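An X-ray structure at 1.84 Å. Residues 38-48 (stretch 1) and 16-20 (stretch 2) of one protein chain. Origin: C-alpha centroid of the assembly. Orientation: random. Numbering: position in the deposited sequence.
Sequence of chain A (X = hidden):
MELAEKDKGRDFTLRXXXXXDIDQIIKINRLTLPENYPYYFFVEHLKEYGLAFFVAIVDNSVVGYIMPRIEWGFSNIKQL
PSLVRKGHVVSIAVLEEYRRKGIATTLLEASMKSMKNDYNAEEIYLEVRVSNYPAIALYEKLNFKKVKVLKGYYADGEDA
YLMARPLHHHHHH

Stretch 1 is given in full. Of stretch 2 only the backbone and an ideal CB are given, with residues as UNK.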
# COMPACT_ATOMS: atom_id res chain seq x y z
N PRO A 38 13.00 4.32 7.35
CA PRO A 38 14.06 3.60 8.06
C PRO A 38 13.65 2.19 8.45
O PRO A 38 12.46 1.89 8.50
CB PRO A 38 14.27 4.46 9.31
CG PRO A 38 12.93 5.05 9.56
CD PRO A 38 12.31 5.29 8.21
N TYR A 39 14.64 1.34 8.73
CA TYR A 39 14.39 -0.04 9.12
C TYR A 39 13.32 -0.18 10.23
O TYR A 39 12.45 -1.04 10.15
CB TYR A 39 15.72 -0.68 9.56
CG TYR A 39 15.65 -2.14 9.97
CD1 TYR A 39 15.84 -3.16 9.05
CD2 TYR A 39 15.42 -2.49 11.30
CE1 TYR A 39 15.78 -4.49 9.43
CE2 TYR A 39 15.37 -3.82 11.70
CZ TYR A 39 15.54 -4.81 10.76
OH TYR A 39 15.48 -6.13 11.18
N TYR A 40 13.38 0.67 11.27
CA TYR A 40 12.46 0.52 12.39
C TYR A 40 11.00 0.76 11.98
O TYR A 40 10.07 0.23 12.59
CB TYR A 40 12.84 1.46 13.55
CG TYR A 40 12.62 2.94 13.30
CD1 TYR A 40 11.36 3.51 13.42
CD2 TYR A 40 13.70 3.78 13.02
CE1 TYR A 40 11.16 4.86 13.21
CE2 TYR A 40 13.51 5.15 12.82
CZ TYR A 40 12.23 5.67 12.91
OH TYR A 40 12.01 7.01 12.71
N PHE A 41 10.82 1.58 10.95
CA PHE A 41 9.48 1.86 10.43
C PHE A 41 8.88 0.57 9.83
O PHE A 41 7.73 0.22 10.14
CB PHE A 41 9.58 2.97 9.40
CG PHE A 41 8.27 3.47 8.88
CD1 PHE A 41 7.66 4.58 9.45
CD2 PHE A 41 7.68 2.89 7.76
CE1 PHE A 41 6.46 5.07 8.95
CE2 PHE A 41 6.48 3.38 7.26
CZ PHE A 41 5.87 4.48 7.85
N PHE A 42 9.65 -0.13 9.01
CA PHE A 42 9.17 -1.38 8.43
C PHE A 42 8.89 -2.39 9.54
O PHE A 42 7.88 -3.07 9.52
CB PHE A 42 10.18 -1.94 7.43
CG PHE A 42 10.27 -1.14 6.16
CD1 PHE A 42 9.36 -1.36 5.13
CD2 PHE A 42 11.24 -0.17 5.99
CE1 PHE A 42 9.43 -0.63 3.95
CE2 PHE A 42 11.30 0.57 4.81
CZ PHE A 42 10.40 0.34 3.80
N VAL A 43 9.77 -2.45 10.54
CA VAL A 43 9.60 -3.42 11.62
C VAL A 43 8.32 -3.16 12.40
O VAL A 43 7.57 -4.10 12.71
CB VAL A 43 10.83 -3.42 12.58
CG1 VAL A 43 10.52 -4.19 13.86
CG2 VAL A 43 12.01 -4.03 11.87
N GLU A 44 8.03 -1.90 12.70
CA GLU A 44 6.84 -1.63 13.50
C GLU A 44 5.56 -1.92 12.73
O GLU A 44 4.59 -2.39 13.30
CB GLU A 44 6.84 -0.19 13.99
CG GLU A 44 7.86 -0.05 15.12
CD GLU A 44 7.98 1.35 15.66
OE1 GLU A 44 9.01 1.99 15.38
OE2 GLU A 44 7.06 1.78 16.39
N HIS A 45 5.56 -1.64 11.43
CA HIS A 45 4.36 -1.95 10.65
C HIS A 45 4.18 -3.45 10.51
O HIS A 45 3.05 -3.95 10.50
CB HIS A 45 4.43 -1.27 9.27
CG HIS A 45 4.17 0.20 9.32
ND1 HIS A 45 5.04 1.09 9.92
CD2 HIS A 45 3.13 0.94 8.87
CE1 HIS A 45 4.55 2.31 9.84
NE2 HIS A 45 3.40 2.25 9.19
N LEU A 46 5.29 -4.20 10.43
CA LEU A 46 5.17 -5.65 10.39
C LEU A 46 4.63 -6.17 11.73
O LEU A 46 3.73 -7.00 11.76
CB LEU A 46 6.51 -6.30 10.05
CG LEU A 46 6.53 -7.83 10.02
CD1 LEU A 46 5.54 -8.35 9.00
CD2 LEU A 46 7.93 -8.35 9.73
N LYS A 47 5.14 -5.66 12.85
CA LYS A 47 4.66 -6.15 14.14
C LYS A 47 3.24 -5.71 14.48
O LYS A 47 2.50 -6.46 15.11
CB LYS A 47 5.64 -5.72 15.25
CG LYS A 47 7.01 -6.33 15.02
CD LYS A 47 7.88 -6.38 16.25
CE LYS A 47 9.19 -7.10 15.93
NZ LYS A 47 9.02 -8.58 15.73
N GLU A 48 2.84 -4.51 14.07
CA GLU A 48 1.52 -4.01 14.42
C GLU A 48 0.41 -4.44 13.44
O GLU A 48 -0.74 -4.64 13.84
CB GLU A 48 1.54 -2.49 14.52
CG GLU A 48 2.49 -1.96 15.60
CD GLU A 48 2.58 -0.44 15.62
OE1 GLU A 48 2.09 0.20 14.68
OE2 GLU A 48 3.14 0.11 16.59
N UNK A 16 2.57 -13.73 3.69
CA UNK A 16 2.80 -12.66 4.65
C UNK A 16 4.30 -12.37 4.83
O UNK A 16 5.15 -13.29 4.76
CB UNK A 16 2.17 -13.02 6.00
N UNK A 17 4.63 -11.10 5.00
CA UNK A 17 6.00 -10.71 5.25
C UNK A 17 6.48 -11.24 6.59
O UNK A 17 5.69 -11.38 7.53
CB UNK A 17 6.14 -9.19 5.20
N UNK A 18 7.79 -11.49 6.68
CA UNK A 18 8.45 -11.91 7.92
C UNK A 18 9.64 -11.01 8.19
O UNK A 18 10.12 -10.35 7.28
CB UNK A 18 8.89 -13.37 7.84
N UNK A 19 10.14 -11.01 9.43
CA UNK A 19 11.26 -10.12 9.78
C UNK A 19 12.44 -10.26 8.83
O UNK A 19 13.07 -9.27 8.47
CB UNK A 19 11.73 -10.40 11.21
N UNK A 20 12.72 -11.49 8.40
CA UNK A 20 13.84 -11.75 7.53
C UNK A 20 13.65 -11.23 6.10
O UNK A 20 14.59 -11.24 5.31
CB UNK A 20 14.11 -13.26 7.50

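At position 16 the CA-to-CB bond runs sideways to the helix formed by residues 39-48, and no atom of that helix lies within 5.5 Å of the ideal CB. With phi/psi of -61/143° and no partner in view, the geometry leaves the choice wide; polar or apolar side chains would both fit. The deposited residue is Asn-16, whose ND2 is hydrogen-bonded elsewhere in the structure.

Position 17 points its CB toward the helix, and the ideal CB stands 3.9 Å from Leu-46 CD1. The surface offered is aliphatic, with no donor or acceptor nearby, so an apolar side chain is indicated. The methyl contact is already made at CB, which makes a small residue sufficient, though a longer one turned aside from Leu-46 cannot be excluded. The residue is Ala-17. Its CB packs on Leu-46 CD1 at 3.9 Å, while the same CD1 also lies 3.4 Å from the backbone atom Ala-17 O, a van der Waals contact.

At position 18 the extended backbone (-128/163°) turns CB away from the helix, and the nearest atom to the ideal CB, Leu-46 CD2, is 5.5 Å off. Stretch 1 sets little restriction here, and a long or polar side chain would be tolerated. The side chain of Arg-18 comes no closer than its CB, 5.5 Å from Leu-46 CD2; its contact is through the backbone, Arg-18 C to Leu-46 CD2 at 3.5 Å.

Position 19 carries the most information. Its CB leaves sideways, 4.6 Å from Leu-46 CD2, and Tyr-39, Val-43, Leu-46 and Lys-47 all present side chains within range of a residue long enough to bend back. The surroundings are mainly apolar, with the Tyr-39 hydroxyl and the Lys-47 amine at the margins, so a flexible aliphatic chain suits best; leucine or isoleucine would be plausible but shorter. The deposited Met-19, with chi1 to chi3 all m, folds its end onto the helix: SD lies 3.8 Å from Leu-46 CD2 and 3.9 Å from Lys-47 NZ, and CE reaches Val-43 CG2 at 3.9 Å and Tyr-39 OH at 3.8 Å. Across the stretches there is no direct hydrogen bond, but a water links them, donating to Met-19 O at 2.6 Å and hydrogen-bonded to Tyr-39 OH at 2.7 Å.

At position 20 the CB points away, with nothing of the helix within 5.5 Å, so many side chains, especially polar ones, would serve. Asp-20 occupies it; its OD1 comes nearer but stays 6.9 Å from Tyr-39 OH, without contact.

Stretch 2 16-20: NARMD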
# COMPACT_ATOMS: atom_id res chain seq x y z
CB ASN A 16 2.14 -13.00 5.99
CG ASN A 16 0.63 -12.87 5.93
OD1 ASN A 16 -0.09 -13.85 5.75
ND2 ASN A 16 0.14 -11.65 6.07
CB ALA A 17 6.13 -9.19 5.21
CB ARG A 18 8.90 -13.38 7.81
CG ARG A 18 7.76 -14.35 7.46
CD ARG A 18 8.28 -15.77 7.24
NE ARG A 18 9.43 -15.79 6.34
CZ ARG A 18 10.22 -16.85 6.16
NH1 ARG A 18 9.98 -17.98 6.82
NH2 ARG A 18 11.25 -16.78 5.32
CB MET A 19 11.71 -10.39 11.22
CG MET A 19 10.76 -9.84 12.25
SD MET A 19 10.77 -8.04 12.29
CE MET A 19 12.45 -7.73 12.88
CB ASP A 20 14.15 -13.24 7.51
CG ASP A 20 14.81 -13.72 8.80
OD1 ASP A 20 14.96 -12.90 9.74
OD2 ASP A 20 15.18 -14.91 8.89
O HOH W 1 15.26 -8.21 9.42
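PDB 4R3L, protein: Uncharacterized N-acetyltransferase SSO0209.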